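PDB 7B04: nitrite oxidoreductase subunit C from Kuenenia stuttgartiensis, which binds a b-type heme and calcium and probably relays electrons within the nitrite oxidoreductase complex of this anammox bacterium. Local coordinates for residues Asp117-Asn121 against Trp294-Arg298. Numbering follows the deposited sequence.
Sequences DATDN and WNGDR. With CA (calcium ion), chain B; HEM (protoporphyrin IX containing Fe), chain D.
Asn121 and Gly296 bring the two backbones to within 5.8 Å, CA to CA, where the loop after strand 108-116 faces the short 3-10 turn that follows strand 286-294. A calcium ion joins them. Residues 117-121 supply four ligands, Asp117 OD2, both the carbonyl O and OG1 of Thr119, and Asn121 OD1, while Asn295 adds OD1 from the other loop at 2.4 Å from the calcium. The Asn295 side chain extends with CG anti to the backbone N (chi1 -171°), carrying its amide oxygen to the metal; the Asp117 carboxylate beside it is turned 76° from the amide plane, and Asp117 OD2 and Asn295 OD1 meet at the same calcium ion. Asp297 crosses Thr119 at about a right angle, its CB 3.3 Å from Thr119 OG1, and its carboxylate forms a salt bridge with Arg298. Asp132 completes the calcium site and also accepts a hydrogen bond from Gly296 N. Next to Asn295, Trp294 points to the heme, its CH2 3.4 Å from the HEM methyl CMD, and its NE1 hydrogen-bonds to Asn302 O; an alanine here would probably leave the heme methyl CMD without its indole neighbour and the carbonyl of Asn302 without the NE1 donor. Calcium thus ties together two loops of the ethylbenzene dehydrogenase-type heme domain, one of them continuing directly from the heme pocket.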
loop_
_atom_site.group_PDB
_atom_site.type_symbol
_atom_site.label_atom_id
_atom_site.label_comp_id
_atom_site.label_asym_id
_atom_site.label_seq_id
_atom_site.Cartn_x
_atom_site.Cartn_y
_atom_site.Cartn_z
ATOM N N ASP C 117 -29.411 -17.148 -37.794
ATOM C CA ASP C 117 -28.585 -16.179 -37.080
ATOM C C ASP C 117 -27.110 -16.449 -37.337
ATOM O O ASP C 117 -26.655 -17.589 -37.314
ATOM C CB ASP C 117 -28.973 -16.042 -35.591
ATOM C CG ASP C 117 -27.851 -15.466 -34.703
ATOM O OD1 ASP C 117 -27.565 -14.253 -34.851
ATOM O OD2 ASP C 117 -27.513 -16.208 -33.699
ATOM N N ALA C 118 -26.405 -15.380 -37.699
ATOM C CA ALA C 118 -25.040 -15.424 -38.206
ATOM C C ALA C 118 -23.983 -15.620 -37.130
ATOM O O ALA C 118 -22.814 -15.828 -37.473
ATOM C CB ALA C 118 -24.744 -14.127 -38.968
ATOM N N THR C 119 -24.356 -15.602 -35.854
ATOM C CA THR C 119 -23.392 -15.637 -34.766
ATOM C C THR C 119 -23.770 -16.728 -33.778
ATOM O O THR C 119 -24.945 -16.889 -33.434
ATOM C CB THR C 119 -23.287 -14.288 -34.045
ATOM O OG1 THR C 119 -24.510 -14.012 -33.358
ATOM C CG2 THR C 119 -22.998 -13.168 -35.031
ATOM N N ASP C 120 -22.763 -17.475 -33.330
ATOM C CA ASP C 120 -22.920 -18.488 -32.290
ATOM C C ASP C 120 -22.495 -17.883 -30.954
ATOM O O ASP C 120 -21.321 -17.905 -30.585
ATOM C CB ASP C 120 -22.088 -19.721 -32.628
ATOM C CG ASP C 120 -20.712 -19.360 -33.189
ATOM O OD1 ASP C 120 -19.708 -19.976 -32.769
ATOM O OD2 ASP C 120 -20.629 -18.453 -34.047
ATOM N N ASN C 121 -23.467 -17.348 -30.218
ATOM C CA ASN C 121 -23.225 -16.839 -28.867
ATOM C C ASN C 121 -23.600 -17.961 -27.908
ATOM O O ASN C 121 -24.782 -18.210 -27.655
ATOM C CB ASN C 121 -24.026 -15.572 -28.595
ATOM C CG ASN C 121 -23.762 -14.481 -29.613
ATOM O OD1 ASN C 121 -24.675 -14.066 -30.327
ATOM N ND2 ASN C 121 -22.523 -13.996 -29.675
ATOM N N TRP C 294 -33.853 -14.772 -29.058
ATOM C CA TRP C 294 -32.859 -13.804 -28.618
ATOM C C TRP C 294 -31.570 -13.989 -29.405
ATOM O O TRP C 294 -31.203 -15.110 -29.771
ATOM C CB TRP C 294 -32.573 -13.930 -27.119
ATOM C CG TRP C 294 -33.758 -13.626 -26.278
ATOM C CD1 TRP C 294 -34.035 -12.453 -25.639
ATOM C CD2 TRP C 294 -34.850 -14.504 -26.000
ATOM N NE1 TRP C 294 -35.226 -12.555 -24.964
ATOM C CE2 TRP C 294 -35.749 -13.804 -25.175
ATOM C CE3 TRP C 294 -35.151 -15.819 -26.363
ATOM C CZ2 TRP C 294 -36.928 -14.373 -24.711
ATOM C CZ3 TRP C 294 -36.317 -16.380 -25.903
ATOM C CH2 TRP C 294 -37.195 -15.658 -25.089
ATOM N N ASN C 295 -30.881 -12.878 -29.658
ATOM C CA ASN C 295 -29.577 -12.893 -30.314
ATOM C C ASN C 295 -28.579 -12.144 -29.443
ATOM O O ASN C 295 -28.625 -10.914 -29.357
ATOM C CB ASN C 295 -29.648 -12.279 -31.713
ATOM C CG ASN C 295 -28.365 -12.474 -32.503
ATOM O OD1 ASN C 295 -27.513 -13.285 -32.142
ATOM N ND2 ASN C 295 -28.221 -11.725 -33.588
ATOM N N GLY C 296 -27.680 -12.893 -28.797
ATOM C CA GLY C 296 -26.676 -12.291 -27.939
ATOM C C GLY C 296 -25.770 -11.310 -28.650
ATOM O O GLY C 296 -25.194 -10.429 -28.002
ATOM N N ASP C 297 -25.631 -11.436 -29.973
ATOM C CA ASP C 297 -24.778 -10.511 -30.711
ATOM C C ASP C 297 -25.329 -9.092 -30.653
ATOM O O ASP C 297 -24.559 -8.126 -30.595
ATOM C CB ASP C 297 -24.624 -10.978 -32.160
ATOM C CG ASP C 297 -23.521 -10.237 -32.894
ATOM O OD1 ASP C 297 -22.333 -10.510 -32.617
ATOM O OD2 ASP C 297 -23.840 -9.385 -33.751
ATOM N N ARG C 298 -26.657 -8.944 -30.678
ATOM C CA ARG C 298 -27.308 -7.652 -30.508
ATOM C C ARG C 298 -27.747 -7.394 -29.065
ATOM O O ARG C 298 -28.624 -6.552 -28.834
ATOM C CB ARG C 298 -28.506 -7.533 -31.458
ATOM C CG ARG C 298 -28.131 -7.181 -32.893
ATOM C CD ARG C 298 -27.901 -8.436 -33.706
ATOM N NE ARG C 298 -27.982 -8.192 -35.141
ATOM C CZ ARG C 298 -26.927 -8.111 -35.942
ATOM N NH1 ARG C 298 -25.707 -8.257 -35.443
ATOM N NH2 ARG C 298 -27.090 -7.890 -37.239
HETATM CA CA CA B . -26.102 -15.192 -32.205
HETATM C CHA HEM D . -38.406 -11.896 -20.168
HETATM C CHB HEM D . -41.293 -8.324 -21.798
HETATM C CHC HEM D . -43.262 -11.541 -24.864
HETATM C CHD HEM D . -40.490 -15.172 -23.112
HETATM C C1A HEM D . -39.070 -10.686 -20.272
HETATM C C2A HEM D . -38.983 -9.585 -19.337
HETATM C C3A HEM D . -39.769 -8.591 -19.785
HETATM C C4A HEM D . -40.402 -9.032 -21.013
HETATM C CMA HEM D . -39.991 -7.211 -19.128
HETATM C CAA HEM D . -38.089 -9.590 -18.076
HETATM C CBA HEM D . -38.926 -9.526 -16.806
HETATM C CGA HEM D . -39.240 -10.921 -16.348
HETATM O O1A HEM D . -40.365 -11.144 -15.832
HETATM O O2A HEM D . -38.365 -11.808 -16.517
HETATM C C1B HEM D . -42.045 -8.860 -22.825
HETATM C C2B HEM D . -42.892 -8.137 -23.752
HETATM C C3B HEM D . -43.446 -9.029 -24.601
HETATM C C4B HEM D . -42.948 -10.346 -24.241
HETATM C CMB HEM D . -43.088 -6.606 -23.689
HETATM C CAB HEM D . -44.417 -8.804 -25.791
HETATM C CBB HEM D . -44.729 -7.609 -26.307
HETATM C C1C HEM D . -42.647 -12.771 -24.696
HETATM C C2C HEM D . -42.846 -13.938 -25.538
HETATM C C3C HEM D . -42.085 -14.931 -25.068
HETATM C C4C HEM D . -41.378 -14.449 -23.895
HETATM C CMC HEM D . -43.767 -14.011 -26.777
HETATM C CAC HEM D . -41.985 -16.355 -25.662
HETATM C CBC HEM D . -42.153 -17.440 -24.903
HETATM C C1D HEM D . -39.613 -14.573 -22.224
HETATM C C2D HEM D . -38.408 -15.158 -21.662
HETATM C C3D HEM D . -37.839 -14.259 -20.859
HETATM C C4D HEM D . -38.656 -13.059 -20.871
HETATM C CMD HEM D . -37.860 -16.577 -21.927
HETATM C CAD HEM D . -36.538 -14.478 -20.058
HETATM C CBD HEM D . -35.348 -13.860 -20.782
HETATM C CGD HEM D . -34.069 -14.279 -20.102
HETATM O O1D HEM D . -32.976 -13.946 -20.622
HETATM O O2D HEM D . -34.135 -14.956 -19.045
HETATM N NA HEM D . -39.948 -10.310 -21.270
HETATM N NB HEM D . -42.107 -10.196 -23.157
HETATM N NC HEM D . -41.745 -13.117 -23.697
HETATM N ND HEM D . -39.730 -13.282 -21.719
HETATM FE FE HEM D . -41.023 -11.630 -22.257
#